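Local atomic coordinates of M32 carboxypeptidase (PDB entry 1KA2), a protein that removes amino acids one after another from the C-terminus of peptides with broad specificity, as a homodimeric, cobalt-dependent metallocarboxypeptidase of the M32 family. Residues Lys174-Glu177 with Val178-Lys181; Ala487-Phe490 with Val491-Val494; Val356-Tyr359 with Asn360-Leu364. All blocks are in the same frame, centred on the assembly; numbering follows the deposited sequence.

Contact 1. Residues Lys174-Glu177 with Val178-Lys181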
ATOM      1  N   LYS A 174      -6.908   9.936 -40.153  1.00 49.69           N
ATOM      2  CA  LYS A 174      -8.290   9.753 -40.590  1.00 50.96           C
ATOM      3  C   LYS A 174      -9.385  10.270 -39.653  1.00 50.59           C
ATOM      4  O   LYS A 174     -10.256  11.034 -40.074  1.00 50.30           O
ATOM      5  CB  LYS A 174      -8.564   8.269 -40.858  1.00 52.02           C
ATOM      6  CG  LYS A 174     -10.063   7.943 -40.866  1.00 56.53           C
ATOM      7  CD  LYS A 174     -10.357   6.559 -40.292  1.00 59.83           C
ATOM      8  CE  LYS A 174     -11.854   6.367 -40.041  1.00 62.45           C
ATOM      9  NZ  LYS A 174     -12.380   7.242 -38.945  1.00 63.71           N
ATOM     10  N   MET A 175      -9.370   9.825 -38.397  1.00 48.88           N
ATOM     11  CA  MET A 175     -10.403  10.247 -37.462  1.00 46.55           C
ATOM     12  C   MET A 175     -10.462  11.757 -37.333  1.00 45.68           C
ATOM     13  O   MET A 175     -11.544  12.337 -37.247  1.00 44.98           O
ATOM     14  CB  MET A 175     -10.195   9.607 -36.081  1.00 46.69           C
ATOM     15  CG  MET A 175      -8.902   9.966 -35.390  1.00 46.95           C
ATOM     16  SD  MET A 175      -8.742   9.154 -33.772  1.00 50.05           S
ATOM     17  CE  MET A 175      -7.485  10.188 -33.005  1.00 44.68           C
ATOM     18  N   PHE A 176      -9.301  12.402 -37.331  1.00 44.58           N
ATOM     19  CA  PHE A 176      -9.265  13.848 -37.201  1.00 46.34           C
ATOM     20  C   PHE A 176      -9.743  14.593 -38.450  1.00 47.73           C
ATOM     21  O   PHE A 176     -10.121  15.763 -38.366  1.00 47.89           O
ATOM     22  CB  PHE A 176      -7.859  14.303 -36.796  1.00 45.00           C
ATOM     23  CG  PHE A 176      -7.610  14.226 -35.315  1.00 43.39           C
ATOM     24  CD1 PHE A 176      -6.551  13.479 -34.806  1.00 41.85           C
ATOM     25  CD2 PHE A 176      -8.442  14.907 -34.426  1.00 42.67           C
ATOM     26  CE1 PHE A 176      -6.316  13.411 -33.427  1.00 40.60           C
ATOM     27  CE2 PHE A 176      -8.217  14.847 -33.046  1.00 41.81           C
ATOM     28  CZ  PHE A 176      -7.151  14.094 -32.549  1.00 39.53           C
ATOM     29  N   GLU A 177      -9.724  13.924 -39.602  1.00 47.73           N
ATOM     30  CA  GLU A 177     -10.200  14.542 -40.839  1.00 48.79           C
ATOM     31  C   GLU A 177     -11.719  14.628 -40.743  1.00 47.65           C
ATOM     32  O   GLU A 177     -12.313  15.671 -41.009  1.00 46.45           O
ATOM     33  CB  GLU A 177      -9.793  13.700 -42.056  1.00 49.53           C
ATOM     34  CG  GLU A 177      -8.289  13.656 -42.279  1.00 53.42           C
ATOM     35  CD  GLU A 177      -7.890  12.854 -43.504  1.00 55.72           C
ATOM     36  OE1 GLU A 177      -8.296  11.678 -43.606  1.00 57.37           O
ATOM     37  OE2 GLU A 177      -7.160  13.398 -44.360  1.00 55.59           O
ATOM     38  N   VAL A 178     -12.334  13.516 -40.350  1.00 47.85           N
ATOM     39  CA  VAL A 178     -13.778  13.437 -40.190  1.00 48.13           C
ATOM     40  C   VAL A 178     -14.256  14.445 -39.150  1.00 49.13           C
ATOM     41  O   VAL A 178     -15.363  14.975 -39.249  1.00 49.87           O
ATOM     42  CB  VAL A 178     -14.198  12.020 -39.749  1.00 48.59           C
ATOM     43  CG1 VAL A 178     -15.648  12.019 -39.277  1.00 49.28           C
ATOM     44  CG2 VAL A 178     -14.008  11.050 -40.899  1.00 47.50           C
ATOM     45  N   LEU A 179     -13.421  14.704 -38.148  1.00 50.00           N
ATOM     46  CA  LEU A 179     -13.767  15.657 -37.098  1.00 50.70           C
ATOM     47  C   LEU A 179     -13.632  17.093 -37.587  1.00 50.93           C
ATOM     48  O   LEU A 179     -14.534  17.905 -37.391  1.00 51.06           O
ATOM     49  CB  LEU A 179     -12.884  15.433 -35.864  1.00 50.33           C
ATOM     50  CG  LEU A 179     -13.466  14.615 -34.697  1.00 51.66           C
ATOM     51  CD1 LEU A 179     -14.523  13.643 -35.183  1.00 50.59           C
ATOM     52  CD2 LEU A 179     -12.341  13.878 -33.984  1.00 49.66           C
ATOM     53  N   GLU A 180     -12.513  17.405 -38.232  1.00 50.99           N
ATOM     54  CA  GLU A 180     -12.295  18.756 -38.734  1.00 53.50           C
ATOM     55  C   GLU A 180     -13.315  19.245 -39.765  1.00 55.13           C
ATOM     56  O   GLU A 180     -13.557  20.447 -39.871  1.00 56.31           O
ATOM     57  CB  GLU A 180     -10.885  18.892 -39.314  1.00 51.86           C
ATOM     58  CG  GLU A 180      -9.870  19.353 -38.294  1.00 51.40           C
ATOM     59  CD  GLU A 180      -8.588  19.862 -38.922  1.00 51.58           C
ATOM     60  OE1 GLU A 180      -7.774  19.033 -39.386  1.00 48.80           O
ATOM     61  OE2 GLU A 180      -8.403  21.102 -38.953  1.00 51.81           O
ATOM     62  N   LYS A 181     -13.923  18.331 -40.517  1.00 56.72           N
ATOM     63  CA  LYS A 181     -14.904  18.737 -41.527  1.00 57.82           C
ATOM     64  C   LYS A 181     -16.354  18.580 -41.060  1.00 58.02           C
ATOM     65  O   LYS A 181     -17.257  19.249 -41.569  1.00 57.33           O
ATOM     66  CB  LYS A 181     -14.694  17.931 -42.813  1.00 60.17           C
ATOM     67  CG  LYS A 181     -13.234  17.858 -43.285  1.00 63.21           C
ATOM     68  CD  LYS A 181     -12.674  19.207 -43.745  1.00 64.45           C
ATOM     69  CE  LYS A 181     -13.184  19.596 -45.129  1.00 66.04           C
ATOM     70  NZ  LYS A 181     -12.518  20.832 -45.636  1.00 65.91           N
TER
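Leu179 and Phe176 make the one side-chain meeting between residues Lys174-Glu177 and Val178-Lys181: the CD2 methyl of the leucine comes to 4.1 Å from CD2 of the phenylalanine ring. The leucine branch runs at a slant past the ring, three residues on along one helical turn. Leu179 also lies over the backbone of the preceding turn, where its CD2 is 3.7 Å from Met175 O. Beside it, CB of Glu180 rests 3.4 Å from Phe176 O, and the rest of the chain stretches away to carry the carboxylate to a salt bridge with Arg393. On the next position, CG of Lys181 lies 3.3 Å from Glu177 O. All of this happens within the long helix 169-192, whose i to i+4 ladder runs through both segments. The straightest of the four bonds that join them is Val178 N to Lys174 O, 3.2 Å with an N-H...O angle of 168°; the same oxygen also takes the NH of Glu177. Glu180 N bonds to Phe176 O at 2.9 Å. Residue types follow the environment: charged Glu177 and Lys181 are exposed, while Met175, Phe176 and Leu179 are buried. Further out, Met175 packs on Thr424 and Leu428 of helix 421-440, Phe176 on Ile363 and Leu364 of helix 359-375, Leu179 on Leu428 and Ala487, and Val178 on Ala487. Replacing Leu179 by an alanine would probably open a gap beside the Phe176 ring and against Leu428, with the ring less restrained on that side.

Contact 2. Residues Ala487-Phe490 with Val491-Val494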
ATOM      1  N   ALA A 487     -15.258   7.858 -36.388  1.00 47.47           N
ATOM      2  CA  ALA A 487     -15.527   9.157 -35.796  1.00 46.18           C
ATOM      3  C   ALA A 487     -16.950   9.657 -36.005  1.00 46.36           C
ATOM      4  O   ALA A 487     -17.459  10.429 -35.196  1.00 46.62           O
ATOM      5  CB  ALA A 487     -14.542  10.171 -36.341  1.00 46.26           C
ATOM      6  N   GLU A 488     -17.590   9.220 -37.088  1.00 48.16           N
ATOM      7  CA  GLU A 488     -18.953   9.651 -37.412  1.00 47.98           C
ATOM      8  C   GLU A 488     -19.959   9.604 -36.263  1.00 46.93           C
ATOM      9  O   GLU A 488     -20.808  10.493 -36.150  1.00 45.04           O
ATOM     10  CB  GLU A 488     -19.502   8.834 -38.589  1.00 49.83           C
ATOM     11  CG  GLU A 488     -18.908   9.193 -39.947  1.00 50.95           C
ATOM     12  CD  GLU A 488     -19.144  10.647 -40.312  1.00 52.27           C
ATOM     13  OE1 GLU A 488     -20.247  11.160 -40.014  1.00 51.05           O
ATOM     14  OE2 GLU A 488     -18.233  11.270 -40.903  1.00 51.57           O
ATOM     15  N   TYR A 489     -19.871   8.576 -35.419  1.00 46.16           N
ATOM     16  CA  TYR A 489     -20.794   8.440 -34.292  1.00 45.35           C
ATOM     17  C   TYR A 489     -20.705   9.584 -33.301  1.00 46.15           C
ATOM     18  O   TYR A 489     -21.727  10.082 -32.819  1.00 46.89           O
ATOM     19  CB  TYR A 489     -20.563   7.125 -33.553  1.00 44.86           C
ATOM     20  CG  TYR A 489     -21.038   5.919 -34.317  1.00 44.76           C
ATOM     21  CD1 TYR A 489     -20.165   5.189 -35.117  1.00 45.24           C
ATOM     22  CD2 TYR A 489     -22.369   5.512 -34.254  1.00 45.67           C
ATOM     23  CE1 TYR A 489     -20.605   4.083 -35.831  1.00 45.11           C
ATOM     24  CE2 TYR A 489     -22.819   4.411 -34.970  1.00 45.33           C
ATOM     25  CZ  TYR A 489     -21.931   3.703 -35.751  1.00 44.64           C
ATOM     26  OH  TYR A 489     -22.362   2.603 -36.444  1.00 46.88           O
ATOM     27  N   PHE A 490     -19.484   9.997 -32.988  1.00 46.34           N
ATOM     28  CA  PHE A 490     -19.286  11.097 -32.054  1.00 46.46           C
ATOM     29  C   PHE A 490     -19.968  12.358 -32.581  1.00 46.22           C
ATOM     30  O   PHE A 490     -20.538  13.133 -31.815  1.00 46.96           O
ATOM     31  CB  PHE A 490     -17.789  11.367 -31.847  1.00 46.35           C
ATOM     32  CG  PHE A 490     -17.500  12.422 -30.811  1.00 45.64           C
ATOM     33  CD1 PHE A 490     -17.709  12.165 -29.457  1.00 44.93           C
ATOM     34  CD2 PHE A 490     -17.041  13.681 -31.192  1.00 46.69           C
ATOM     35  CE1 PHE A 490     -17.462  13.149 -28.494  1.00 45.20           C
ATOM     36  CE2 PHE A 490     -16.793  14.672 -30.242  1.00 46.15           C
ATOM     37  CZ  PHE A 490     -17.005  14.404 -28.887  1.00 45.96           C
ATOM     38  N   VAL A 491     -19.906  12.563 -33.894  1.00 46.68           N
ATOM     39  CA  VAL A 491     -20.526  13.736 -34.507  1.00 46.37           C
ATOM     40  C   VAL A 491     -22.054  13.713 -34.369  1.00 46.17           C
ATOM     41  O   VAL A 491     -22.672  14.733 -34.053  1.00 46.95           O
ATOM     42  CB  VAL A 491     -20.150  13.846 -36.003  1.00 46.44           C
ATOM     43  CG1 VAL A 491     -20.820  15.071 -36.616  1.00 46.14           C
ATOM     44  CG2 VAL A 491     -18.632  13.946 -36.153  1.00 44.43           C
ATOM     45  N   ARG A 492     -22.662  12.552 -34.599  1.00 46.17           N
ATOM     46  CA  ARG A 492     -24.109  12.438 -34.472  1.00 45.61           C
ATOM     47  C   ARG A 492     -24.482  12.638 -33.015  1.00 45.57           C
ATOM     48  O   ARG A 492     -25.384  13.417 -32.703  1.00 45.71           O
ATOM     49  CB  ARG A 492     -24.598  11.066 -34.925  1.00 46.85           C
ATOM     50  CG  ARG A 492     -26.118  10.985 -35.004  1.00 49.73           C
ATOM     51  CD  ARG A 492     -26.623   9.550 -35.003  1.00 51.66           C
ATOM     52  NE  ARG A 492     -25.807   8.676 -35.841  1.00 53.77           N
ATOM     53  CZ  ARG A 492     -26.129   7.426 -36.157  1.00 54.09           C
ATOM     54  NH1 ARG A 492     -27.264   6.899 -35.704  1.00 53.61           N
ATOM     55  NH2 ARG A 492     -25.314   6.701 -36.919  1.00 53.10           N
ATOM     56  N   TRP A 493     -23.792  11.929 -32.119  1.00 44.90           N
ATOM     57  CA  TRP A 493     -24.062  12.063 -30.687  1.00 42.32           C
ATOM     58  C   TRP A 493     -24.140  13.557 -30.341  1.00 41.21           C
ATOM     59  O   TRP A 493     -25.132  14.026 -29.787  1.00 40.60           O
ATOM     60  CB  TRP A 493     -22.955  11.383 -29.854  1.00 42.41           C
ATOM     61  CG  TRP A 493     -23.145  11.528 -28.341  1.00 42.06           C
ATOM     62  CD1 TRP A 493     -24.162  11.006 -27.590  1.00 41.01           C
ATOM     63  CD2 TRP A 493     -22.327  12.287 -27.432  1.00 42.13           C
ATOM     64  NE1 TRP A 493     -24.034  11.395 -26.277  1.00 43.03           N
ATOM     65  CE2 TRP A 493     -22.918  12.181 -26.149  1.00 42.34           C
ATOM     66  CE3 TRP A 493     -21.155  13.047 -27.577  1.00 39.98           C
ATOM     67  CZ2 TRP A 493     -22.378  12.805 -25.019  1.00 38.76           C
ATOM     68  CZ3 TRP A 493     -20.619  13.668 -26.455  1.00 37.78           C
ATOM     69  CH2 TRP A 493     -21.233  13.542 -25.192  1.00 40.47           C
ATOM     70  N   VAL A 494     -23.099  14.301 -30.694  1.00 40.73           N
ATOM     71  CA  VAL A 494     -23.054  15.733 -30.419  1.00 43.78           C
ATOM     72  C   VAL A 494     -24.211  16.491 -31.070  1.00 46.55           C
ATOM     73  O   VAL A 494     -24.845  17.328 -30.429  1.00 46.48           O
ATOM     74  CB  VAL A 494     -21.717  16.341 -30.905  1.00 43.31           C
ATOM     75  CG1 VAL A 494     -21.734  17.859 -30.767  1.00 41.75           C
ATOM     76  CG2 VAL A 494     -20.577  15.758 -30.102  1.00 44.59           C
TER
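The first turns of the C-terminal helix 488-498 hold this contact, with Phe490 meeting Val494 one turn on and Trp493 three residues on. Val494 CG2 sits over one face of the Phe490 ring in a CH-pi contact, 4.1 Å from the ring centroid and offset toward the rim. Trp493 approaches differently: its CZ3 lies 3.8 Å from Phe490 CE1, and the two ring planes are inclined at 37° in an oblique pair. Phe490 CG stands anti to the backbone N (chi1 -176°), which sets the ring beside both partners. Bulky rings suit these buried places: Phe490 packs on Leu183 and Leu428, and Trp493 reaches Asn307, Ile308 and Tyr435. Arg492 lies alongside Tyr489, its NH2 3.9 Å from Tyr489 CE2 in a slanted approach; its cation-pi partner is Tyr435. Glu488, near the beginning of the helix, forms a salt bridge with Lys182. Beneath the side chains, Trp493 N bonds to Tyr489 O at 2.9 Å, nearly straight at 174°, whereas Val491 N to Ala487 O is weak at 3.5 Å. Phe490, Trp493 and Val494 thus turn inward against helices 169-192, 421-440 and 295-309 of the largely helical M32 fold, while Arg492 is exposed.

Contact 3. Residues Val356-Tyr359 with Asn360-Leu364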
ATOM      1  N   VAL A 356     -16.929  18.582 -23.818  1.00 28.54           N
ATOM      2  CA  VAL A 356     -16.805  17.459 -24.743  1.00 31.91           C
ATOM      3  C   VAL A 356     -16.750  17.793 -26.240  1.00 34.93           C
ATOM      4  O   VAL A 356     -16.261  16.985 -27.044  1.00 34.71           O
ATOM      5  CB  VAL A 356     -17.949  16.461 -24.564  1.00 30.79           C
ATOM      6  CG1 VAL A 356     -18.052  16.041 -23.119  1.00 33.16           C
ATOM      7  CG2 VAL A 356     -19.242  17.079 -25.054  1.00 29.19           C
ATOM      8  N   VAL A 357     -17.263  18.962 -26.619  1.00 35.40           N
ATOM      9  CA  VAL A 357     -17.272  19.356 -28.023  1.00 37.27           C
ATOM     10  C   VAL A 357     -15.934  19.968 -28.448  1.00 36.12           C
ATOM     11  O   VAL A 357     -15.446  19.703 -29.541  1.00 37.41           O
ATOM     12  CB  VAL A 357     -18.431  20.345 -28.300  1.00 38.20           C
ATOM     13  CG1 VAL A 357     -18.574  20.582 -29.801  1.00 39.44           C
ATOM     14  CG2 VAL A 357     -19.725  19.785 -27.735  1.00 36.67           C
ATOM     15  N   THR A 358     -15.330  20.758 -27.563  1.00 37.79           N
ATOM     16  CA  THR A 358     -14.044  21.396 -27.843  1.00 37.18           C
ATOM     17  C   THR A 358     -12.828  20.530 -27.455  1.00 38.00           C
ATOM     18  O   THR A 358     -11.725  20.739 -27.966  1.00 38.05           O
ATOM     19  CB  THR A 358     -13.929  22.760 -27.106  1.00 38.34           C
ATOM     20  OG1 THR A 358     -13.855  22.545 -25.688  1.00 37.56           O
ATOM     21  CG2 THR A 358     -15.143  23.633 -27.410  1.00 34.59           C
ATOM     22  N   TYR A 359     -13.029  19.556 -26.569  1.00 37.42           N
ATOM     23  CA  TYR A 359     -11.931  18.688 -26.113  1.00 37.16           C
ATOM     24  C   TYR A 359     -11.042  18.090 -27.203  1.00 36.88           C
ATOM     25  O   TYR A 359      -9.817  18.266 -27.195  1.00 35.41           O
ATOM     26  CB  TYR A 359     -12.471  17.526 -25.267  1.00 37.91           C
ATOM     27  CG  TYR A 359     -11.387  16.667 -24.639  1.00 35.64           C
ATOM     28  CD1 TYR A 359     -10.711  17.084 -23.491  1.00 39.56           C
ATOM     29  CD2 TYR A 359     -11.031  15.448 -25.199  1.00 36.28           C
ATOM     30  CE1 TYR A 359      -9.704  16.303 -22.912  1.00 39.32           C
ATOM     31  CE2 TYR A 359     -10.025  14.661 -24.638  1.00 38.77           C
ATOM     32  CZ  TYR A 359      -9.367  15.093 -23.496  1.00 37.69           C
ATOM     33  OH  TYR A 359      -8.383  14.313 -22.946  1.00 39.49           O
ATOM     34  N   ASN A 360     -11.651  17.363 -28.132  1.00 35.31           N
ATOM     35  CA  ASN A 360     -10.868  16.729 -29.177  1.00 34.56           C
ATOM     36  C   ASN A 360     -10.002  17.652 -30.055  1.00 34.21           C
ATOM     37  O   ASN A 360      -9.085  17.183 -30.730  1.00 31.23           O
ATOM     38  CB  ASN A 360     -11.781  15.842 -30.024  1.00 37.27           C
ATOM     39  CG  ASN A 360     -12.201  14.579 -29.280  1.00 38.40           C
ATOM     40  OD1 ASN A 360     -11.364  13.898 -28.689  1.00 41.83           O
ATOM     41  ND2 ASN A 360     -13.488  14.260 -29.310  1.00 37.98           N
ATOM     42  N   PHE A 361     -10.258  18.958 -30.031  1.00 32.94           N
ATOM     43  CA  PHE A 361      -9.449  19.861 -30.840  1.00 34.73           C
ATOM     44  C   PHE A 361      -8.122  20.125 -30.120  1.00 35.51           C
ATOM     45  O   PHE A 361      -7.104  20.450 -30.740  1.00 34.05           O
ATOM     46  CB  PHE A 361     -10.224  21.156 -31.145  1.00 33.08           C
ATOM     47  CG  PHE A 361     -11.363  20.957 -32.127  1.00 34.94           C
ATOM     48  CD1 PHE A 361     -12.690  20.978 -31.703  1.00 35.26           C
ATOM     49  CD2 PHE A 361     -11.102  20.721 -33.471  1.00 34.80           C
ATOM     50  CE1 PHE A 361     -13.741  20.767 -32.600  1.00 36.51           C
ATOM     51  CE2 PHE A 361     -12.149  20.508 -34.381  1.00 37.49           C
ATOM     52  CZ  PHE A 361     -13.473  20.532 -33.942  1.00 35.33           C
ATOM     53  N   HIS A 362      -8.135  19.945 -28.805  1.00 35.69           N
ATOM     54  CA  HIS A 362      -6.925  20.108 -28.002  1.00 33.83           C
ATOM     55  C   HIS A 362      -6.007  18.937 -28.335  1.00 33.23           C
ATOM     56  O   HIS A 362      -4.788  19.079 -28.374  1.00 36.82           O
ATOM     57  CB  HIS A 362      -7.280  20.093 -26.515  1.00 30.23           C
ATOM     58  CG  HIS A 362      -7.976  21.332 -26.055  1.00 28.77           C
ATOM     59  ND1 HIS A 362      -7.299  22.412 -25.527  1.00 29.75           N
ATOM     60  CD2 HIS A 362      -9.287  21.670 -26.053  1.00 27.18           C
ATOM     61  CE1 HIS A 362      -8.164  23.359 -25.212  1.00 28.12           C
ATOM     62  NE2 HIS A 362      -9.377  22.933 -25.521  1.00 29.91           N
ATOM     63  N   ILE A 363      -6.600  17.779 -28.596  1.00 31.94           N
ATOM     64  CA  ILE A 363      -5.805  16.598 -28.930  1.00 30.96           C
ATOM     65  C   ILE A 363      -5.268  16.642 -30.373  1.00 29.88           C
ATOM     66  O   ILE A 363      -4.127  16.243 -30.634  1.00 27.41           O
ATOM     67  CB  ILE A 363      -6.634  15.308 -28.728  1.00 28.92           C
ATOM     68  CG1 ILE A 363      -7.200  15.263 -27.301  1.00 29.38           C
ATOM     69  CG2 ILE A 363      -5.769  14.096 -28.998  1.00 27.74           C
ATOM     70  CD1 ILE A 363      -6.138  15.176 -26.195  1.00 23.85           C
ATOM     71  N   LEU A 364      -6.093  17.119 -31.306  1.00 30.95           N
ATOM     72  CA  LEU A 364      -5.683  17.228 -32.714  1.00 30.31           C
ATOM     73  C   LEU A 364      -4.424  18.091 -32.846  1.00 27.89           C
ATOM     74  O   LEU A 364      -3.476  17.711 -33.518  1.00 29.73           O
ATOM     75  CB  LEU A 364      -6.824  17.825 -33.554  1.00 32.96           C
ATOM     76  CG  LEU A 364      -6.499  18.454 -34.921  1.00 35.71           C
ATOM     77  CD1 LEU A 364      -5.680  17.499 -35.766  1.00 35.84           C
ATOM     78  CD2 LEU A 364      -7.806  18.821 -35.629  1.00 36.87           C
TER
HETATM   79  O   HOH W   1     -11.852  23.900 -24.833  1.00 40.26           O
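The His362 imidazole is met at its edge by the backbone oxygens of Thr358 and Tyr359 and by a water, at the start of helix 359-375. Tyr359 O and the water lie in the ring plane, and Thr358 O is 3.2 Å from CD2 of His362. That water bridges the turn: it donates to Thr358 OG1 at 2.6 Å and is 2.7 Å from His362 NE2, while Asp355 also hydrogen-bonds OG1. Thr358 O lies near the plane of the Phe361 ring, at its edge. The Tyr359 ring is met obliquely by Ile363, whose CG1 is 3.9 Å from CE2 of the tyrosine, and its plane stands 71° from that of the Asn360 amide. A chi1 of -174° sets this ring opposite its own N, beside Ile363. The ring also makes a cation-pi contact with Arg303.

The backbone turns tightly here: Phe361 N bonds to Thr358 O at 3.1 Å and His362 N to Tyr359 O at 2.9 Å, both i to i+3. Asn360 and Thr358 suit this buried helix start because they find polar mates, Thr358 in Asp355 and the water, the Asn360 amide in Thr424 through OD1 and Thr427 through ND2. Tyr359 lies about 5 Å, side chain to side chain, from the metal ligand Glu299. Around the turn, helix 421-440 receives Tyr359 and Ile363, helix 488-498 receives Val356 and Asn360, and helix 169-192 receives Leu364.

How the contacts relate
Along the chain the order is contact 1, contact 3, contact 2: within helix 169-192, at the loop leading into helix 359-375, and at the beginning of helix 488-498, the C-terminal helix. Their centres are only 11 to 13 Å apart, and each touches the other two: Leu179 CD1 lies 3.7 Å from Ala487 CB, Glu180 CG lies 3.4 Å from Leu364 CD2, and Phe490 CZ lies 3.3 Å from Val356 O. Helix 421-440 packs on all three. Segments distant in sequence thus build one helical cluster of the M32 fold beside the metal site, with contact 3 approaching it most closely and contacts 1 and 2 about 11 Å from its ligands, side chain to side chain.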